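Local coordinates for xylose isomerase-like TIM barrel domain-containing protein (Thermus thermophilus, PDB 3AYV) that binds zinc ions in a TIM barrel, may cleave DNA at abasic sites as its family does, and may take part in protection against oxidative stress, at residues Ala145-Pro148 against Val149-His153; Arg213-Leu216 against Asp217-Met220. All blocks are in the same frame, centred on the assembly; numbering follows the deposited sequence.

Contact 1 of 2, residues Ala145-Pro148 against Val149-His153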
ATOM      1  N   ALA A 145     -15.003   3.660   7.924  1.00 14.19           N
ATOM      2  CA  ALA A 145     -15.353   3.936   6.540  1.00 14.42           C
ATOM      3  C   ALA A 145     -14.767   2.899   5.575  1.00 14.07           C
ATOM      4  O   ALA A 145     -15.204   2.802   4.429  1.00 14.35           O
ATOM      5  CB  ALA A 145     -14.916   5.325   6.140  1.00 14.20           C
ATOM      6  N   LEU A 146     -13.779   2.139   6.047  1.00 11.91           N
ATOM      7  CA  LEU A 146     -13.185   1.076   5.224  1.00 12.46           C
ATOM      8  C   LEU A 146     -13.856  -0.270   5.490  1.00 11.30           C
ATOM      9  O   LEU A 146     -13.940  -1.121   4.602  1.00 11.26           O
ATOM     10  CB  LEU A 146     -11.672   0.955   5.493  1.00 11.39           C
ATOM     11  CG  LEU A 146     -10.906   2.212   5.035  1.00 13.58           C
ATOM     12  CD1 LEU A 146      -9.426   1.983   5.276  1.00 15.53           C
ATOM     13  CD2 LEU A 146     -11.218   2.631   3.542  1.00 12.98           C
ATOM     14  N   ARG A 147     -14.300  -0.473   6.719  1.00 11.74           N
ATOM     15  CA  ARG A 147     -14.903  -1.757   7.090  1.00 13.40           C
ATOM     16  C   ARG A 147     -16.026  -2.236   6.120  1.00 12.49           C
ATOM     17  O   ARG A 147     -16.015  -3.400   5.716  1.00 12.99           O
ATOM     18  CB  ARG A 147     -15.392  -1.706   8.552  1.00 13.58           C
ATOM     19  CG  ARG A 147     -15.750  -3.082   9.116  1.00 18.58           C
ATOM     20  CD  ARG A 147     -16.104  -2.993  10.589  1.00 20.87           C
ATOM     21  NE  ARG A 147     -14.911  -2.974  11.440  1.00 23.65           N
ATOM     22  CZ  ARG A 147     -14.246  -4.066  11.817  1.00 26.77           C
ATOM     23  NH1 ARG A 147     -14.639  -5.269  11.405  1.00 27.60           N
ATOM     24  NH2 ARG A 147     -13.177  -3.954  12.602  1.00 28.14           N
ATOM     25  N   PRO A 148     -16.984  -1.358   5.746  1.00 11.95           N
ATOM     26  CA  PRO A 148     -18.031  -1.834   4.813  1.00 11.98           C
ATOM     27  C   PRO A 148     -17.519  -2.173   3.400  1.00 12.38           C
ATOM     28  O   PRO A 148     -18.112  -3.026   2.695  1.00 12.78           O
ATOM     29  CB  PRO A 148     -18.991  -0.638   4.734  1.00 11.06           C
ATOM     30  CG  PRO A 148     -18.694   0.201   6.017  1.00 12.19           C
ATOM     31  CD  PRO A 148     -17.198   0.065   6.111  1.00 11.10           C
ATOM     32  N   VAL A 149     -16.456  -1.509   2.961  1.00 11.55           N
ATOM     33  CA  VAL A 149     -15.873  -1.836   1.648  1.00 12.39           C
ATOM     34  C   VAL A 149     -15.351  -3.267   1.694  1.00 12.69           C
ATOM     35  O   VAL A 149     -15.597  -4.079   0.782  1.00 13.03           O
ATOM     36  CB  VAL A 149     -14.717  -0.885   1.242  1.00 12.36           C
ATOM     37  CG1 VAL A 149     -14.260  -1.164  -0.199  1.00 13.91           C
ATOM     38  CG2 VAL A 149     -15.141   0.598   1.391  1.00 12.34           C
ATOM     39  N   LEU A 150     -14.577  -3.562   2.740  1.00 12.11           N
ATOM     40  CA  LEU A 150     -14.071  -4.921   2.949  1.00 12.32           C
ATOM     41  C   LEU A 150     -15.198  -5.939   3.086  1.00 13.28           C
ATOM     42  O   LEU A 150     -15.151  -7.017   2.467  1.00 14.07           O
ATOM     43  CB  LEU A 150     -13.167  -4.955   4.191  1.00 11.84           C
ATOM     44  CG  LEU A 150     -12.006  -3.954   4.140  1.00 12.09           C
ATOM     45  CD1 LEU A 150     -11.341  -3.820   5.485  1.00 11.87           C
ATOM     46  CD2 LEU A 150     -11.004  -4.424   3.082  1.00 12.45           C
ATOM     47  N   GLU A 151     -16.209  -5.621   3.883  1.00 13.98           N
ATOM     48  CA  GLU A 151     -17.295  -6.587   4.133  1.00 15.61           C
ATOM     49  C   GLU A 151     -18.092  -6.869   2.865  1.00 15.40           C
ATOM     50  O   GLU A 151     -18.483  -8.012   2.612  1.00 14.21           O
ATOM     51  CB  GLU A 151     -18.283  -6.030   5.132  1.00 16.28           C
ATOM     52  CG  GLU A 151     -17.823  -5.750   6.495  1.00 22.58           C
ATOM     53  CD  GLU A 151     -19.011  -5.215   7.285  1.00 28.76           C
ATOM     54  OE1 GLU A 151     -19.186  -3.963   7.362  1.00 33.87           O
ATOM     55  OE2 GLU A 151     -19.815  -6.052   7.739  1.00 30.48           O
ATOM     56  N   ALA A 152     -18.368  -5.814   2.091  1.00 15.02           N
ATOM     57  CA  ALA A 152     -19.095  -5.976   0.834  1.00 15.79           C
ATOM     58  C   ALA A 152     -18.366  -6.930  -0.101  1.00 17.14           C
ATOM     59  O   ALA A 152     -19.002  -7.693  -0.857  1.00 17.16           O
ATOM     60  CB  ALA A 152     -19.372  -4.608   0.147  1.00 16.03           C
ATOM     61  N   HIS A 153     -17.033  -6.941  -0.035  1.00 16.22           N
ATOM     62  CA  HIS A 153     -16.285  -7.825  -0.912  1.00 18.34           C
ATOM     63  C   HIS A 153     -16.018  -9.221  -0.323  1.00 20.51           C
ATOM     64  O   HIS A 153     -15.459 -10.094  -1.006  1.00 21.95           O
ATOM     65  CB  HIS A 153     -15.061  -7.127  -1.505  1.00 17.63           C
ATOM     66  CG  HIS A 153     -15.415  -6.250  -2.665  1.00 18.12           C
ATOM     67  ND1 HIS A 153     -15.775  -6.764  -3.895  1.00 16.45           N
ATOM     68  CD2 HIS A 153     -15.561  -4.904  -2.763  1.00 17.87           C
ATOM     69  CE1 HIS A 153     -16.074  -5.772  -4.717  1.00 17.92           C
ATOM     70  NE2 HIS A 153     -15.954  -4.630  -4.053  1.00 17.53           N
TER
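Glu151 lies against the carbonyl of Arg147 one helical turn back: its CG sits 3.1 Å from Arg147 O, which also takes the backbone N-H of Glu151 at 2.9 Å. With CG anti to the carbonyl carbon (chi1 -63°) and the chain extended beyond it, the carboxylate runs back along the first turn, and OE1 comes within 3.5 Å of Pro148 CA. Arg147 and Glu151 carry opposite charges but do not pair: Arg147 NE stays 6.0 Å from Glu151 OE1. These residues belong to the first turn of the helix that links strands 132-136 and 158-162 in a beta-alpha-beta unit of the barrel. Proline suits the first turn because its missing N-H is not needed there, and Pro148 O still accepts from Ala152 N at 2.9 Å. Leu146 O receives Leu150 N in a nearly straight bond (172°), with a second, weak bond from Val149 N. Leu150 CG and Val149 CB each pack 3.5 Å from the same oxygen. The leucines Leu146 and Leu150 pack on Phe159 of the barrel strand, whereas the small Ala152 and the compact Pro148 ring fit against helix 112-118.

Contact 2 of 2, residues Arg213-Leu216 against Asp217-Met220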
ATOM      1  N   ARG A 213       4.806  -6.136  17.157  1.00 19.85           N
ATOM      2  CA  ARG A 213       5.315  -7.504  17.296  1.00 22.02           C
ATOM      3  C   ARG A 213       4.321  -8.609  16.856  1.00 21.31           C
ATOM      4  O   ARG A 213       4.739  -9.549  16.172  1.00 20.90           O
ATOM      5  CB  ARG A 213       5.893  -7.780  18.700  1.00 22.32           C
ATOM      6  CG  ARG A 213       6.883  -8.950  18.700  1.00 27.07           C
ATOM      7  CD  ARG A 213       7.452  -9.212  20.080  1.00 33.75           C
ATOM      8  NE  ARG A 213       7.345  -8.021  20.924  1.00 41.05           N
ATOM      9  CZ  ARG A 213       8.357  -7.211  21.213  1.00 42.69           C
ATOM     10  NH1 ARG A 213       9.558  -7.484  20.733  1.00 44.57           N
ATOM     11  NH2 ARG A 213       8.169  -6.139  21.980  1.00 43.92           N
ATOM     12  N   PRO A 214       3.016  -8.486  17.206  1.00 21.32           N
ATOM     13  CA  PRO A 214       2.089  -9.543  16.752  1.00 22.15           C
ATOM     14  C   PRO A 214       1.995  -9.720  15.241  1.00 22.05           C
ATOM     15  O   PRO A 214       1.529 -10.760  14.788  1.00 22.27           O
ATOM     16  CB  PRO A 214       0.735  -9.116  17.345  1.00 22.34           C
ATOM     17  CG  PRO A 214       1.086  -8.272  18.513  1.00 22.27           C
ATOM     18  CD  PRO A 214       2.325  -7.510  18.062  1.00 22.05           C
ATOM     19  N   TYR A 215       2.454  -8.732  14.465  1.00 22.01           N
ATOM     20  CA  TYR A 215       2.265  -8.712  12.992  1.00 21.97           C
ATOM     21  C   TYR A 215       3.498  -9.089  12.198  1.00 21.52           C
ATOM     22  O   TYR A 215       3.506  -9.050  10.979  1.00 21.21           O
ATOM     23  CB  TYR A 215       1.698  -7.327  12.557  1.00 22.56           C
ATOM     24  CG  TYR A 215       0.399  -7.047  13.263  1.00 22.28           C
ATOM     25  CD1 TYR A 215      -0.803  -7.524  12.747  1.00 24.86           C
ATOM     26  CD2 TYR A 215       0.369  -6.373  14.479  1.00 22.84           C
ATOM     27  CE1 TYR A 215      -1.995  -7.315  13.403  1.00 23.25           C
ATOM     28  CE2 TYR A 215      -0.821  -6.171  15.147  1.00 23.88           C
ATOM     29  CZ  TYR A 215      -2.001  -6.640  14.592  1.00 24.43           C
ATOM     30  OH  TYR A 215      -3.189  -6.440  15.250  1.00 26.51           O
ATOM     31  N   LEU A 216       4.549  -9.510  12.891  1.00 22.35           N
ATOM     32  CA  LEU A 216       5.821  -9.822  12.235  1.00 22.84           C
ATOM     33  C   LEU A 216       5.800 -11.018  11.279  1.00 23.43           C
ATOM     34  O   LEU A 216       6.749 -11.223  10.513  1.00 24.03           O
ATOM     35  CB  LEU A 216       6.943  -9.979  13.280  1.00 22.62           C
ATOM     36  CG  LEU A 216       7.251  -8.692  14.052  1.00 23.08           C
ATOM     37  CD1 LEU A 216       8.359  -8.915  15.062  1.00 23.06           C
ATOM     38  CD2 LEU A 216       7.629  -7.539  13.126  1.00 21.55           C
ATOM     39  N   ASP A 217       4.713 -11.791  11.309  1.00 24.25           N
ATOM     40  CA  ASP A 217       4.543 -12.920  10.396  1.00 25.33           C
ATOM     41  C   ASP A 217       3.787 -12.534   9.108  1.00 25.16           C
ATOM     42  O   ASP A 217       3.589 -13.384   8.216  1.00 25.05           O
ATOM     43  CB  ASP A 217       3.854 -14.102  11.116  1.00 26.52           C
ATOM     44  CG  ASP A 217       2.503 -13.722  11.743  1.00 30.91           C
ATOM     45  OD1 ASP A 217       2.264 -12.534  12.093  1.00 35.03           O
ATOM     46  OD2 ASP A 217       1.665 -14.630  11.906  1.00 34.90           O
ATOM     47  N   ARG A 218       3.393 -11.256   9.023  1.00 24.04           N
ATOM     48  CA  ARG A 218       2.721 -10.680   7.853  1.00 23.23           C
ATOM     49  C   ARG A 218       3.729 -10.016   6.918  1.00 21.90           C
ATOM     50  O   ARG A 218       4.866  -9.717   7.313  1.00 21.38           O
ATOM     51  CB  ARG A 218       1.707  -9.615   8.293  1.00 23.76           C
ATOM     52  CG  ARG A 218       0.264 -10.095   8.497  1.00 27.25           C
ATOM     53  CD  ARG A 218       0.076 -10.876   9.766  1.00 31.31           C
ATOM     54  NE  ARG A 218      -1.270 -10.716  10.317  1.00 32.53           N
ATOM     55  CZ  ARG A 218      -1.591 -10.975  11.576  1.00 34.84           C
ATOM     56  NH1 ARG A 218      -0.663 -11.429  12.422  1.00 36.22           N
ATOM     57  NH2 ARG A 218      -2.837 -10.795  11.997  1.00 34.75           N
ATOM     58  N   THR A 219       3.313  -9.773   5.683  1.00 19.92           N
ATOM     59  CA  THR A 219       4.168  -9.068   4.743  1.00 18.79           C
ATOM     60  C   THR A 219       4.311  -7.631   5.234  1.00 18.54           C
ATOM     61  O   THR A 219       3.313  -6.988   5.586  1.00 17.63           O
ATOM     62  CB  THR A 219       3.632  -9.126   3.317  1.00 19.11           C
ATOM     63  OG1 THR A 219       3.520 -10.502   2.915  1.00 19.35           O
ATOM     64  CG2 THR A 219       4.585  -8.409   2.355  1.00 17.93           C
ATOM     65  N   MET A 220       5.562  -7.167   5.291  1.00 17.29           N
ATOM     66  CA  MET A 220       5.887  -5.827   5.739  1.00 17.49           C
ATOM     67  C   MET A 220       6.683  -5.105   4.663  1.00 16.90           C
ATOM     68  O   MET A 220       7.652  -5.653   4.118  1.00 17.69           O
ATOM     69  CB  MET A 220       6.652  -5.888   7.048  1.00 17.58           C
ATOM     70  CG  MET A 220       5.776  -6.274   8.232  1.00 19.26           C
ATOM     71  SD  MET A 220       6.796  -6.668   9.641  1.00 20.91           S
ATOM     72  CE  MET A 220       7.625  -8.147   9.030  1.00 21.89           C
TER
HETATM   73  O   HOH W   1       6.707 -11.633   7.794  1.00 19.29           O
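Tyr215 lays its CD1 over one face of the Arg218 guanidinium, centred on the group and 3.7 Å from Arg218 CZ. Ring and guanidinium are inclined by 49°, so this is a slanted overlap rather than a parallel stack; CE1 of the tyrosine reaches Arg218 NH2 at 3.8 Å. The arginine gets there by folding back at chi2 (75°) and chi3, which carries its head past the turn to the ring. At its edge, nearly in the guanidinium plane, NH1 makes a salt bridge of 3.1 Å to the syn side of Asp217 OD1. Asp217 can offer that oxygen because CG stands between its backbone N and carbonyl carbon (chi1 56°), bringing the short carboxylate back over the turn. One face of the guanidinium is thus met by Tyr215 and one edge by Asp217, which probably restricts its rotation. Were Arg218 replaced by alanine, the Asp217 carboxylate would probably lose its charge partner here and Tyr215 the group packed against its CD1 and CE1.

A second, apolar pairing lies further along. Leu216 CD2 meets Met220 SD at 3.7 Å, and the flexible methionine bends at chi3 to set CE 3.5 Å from Leu216 O. Leucine suits this place because its side chain also packs on Leu235, Leu238 and Ala239 of helix 229-240, while Met220 lies against Val3 and Leu188 of the adjacent strands. A water donates to both Leu216 O and Arg218 O, tying the two carbonyls together. Arg218 N closes the backbone on Tyr215 O at 3.0 Å, completing a type I beta turn from Tyr215 to Arg218 that leads from a 3-10 segment into 219-222, the eighth strand of the TIM barrel.

Contact 1 and contact 2 belong to different parts of one barrel and do not touch: their centres are 22 Å apart and their nearest atoms about 11 Å. The first lies at the helix between the fifth and sixth strands, whereas the second leads into the eighth, so they follow in series along the chain. One apolar side chain of each lies in the wider surroundings of the zinc-binding centre, without touching metal: Leu146 of contact 1 and Met220 of contact 2 are each about 11 Å from a bound zinc ion. Between side chains, Leu146 is about 7 Å from the zinc ligand Glu136, and Met220 about 8 Å from the zinc ligand His187. Neither contact supplies a metal ligand itself.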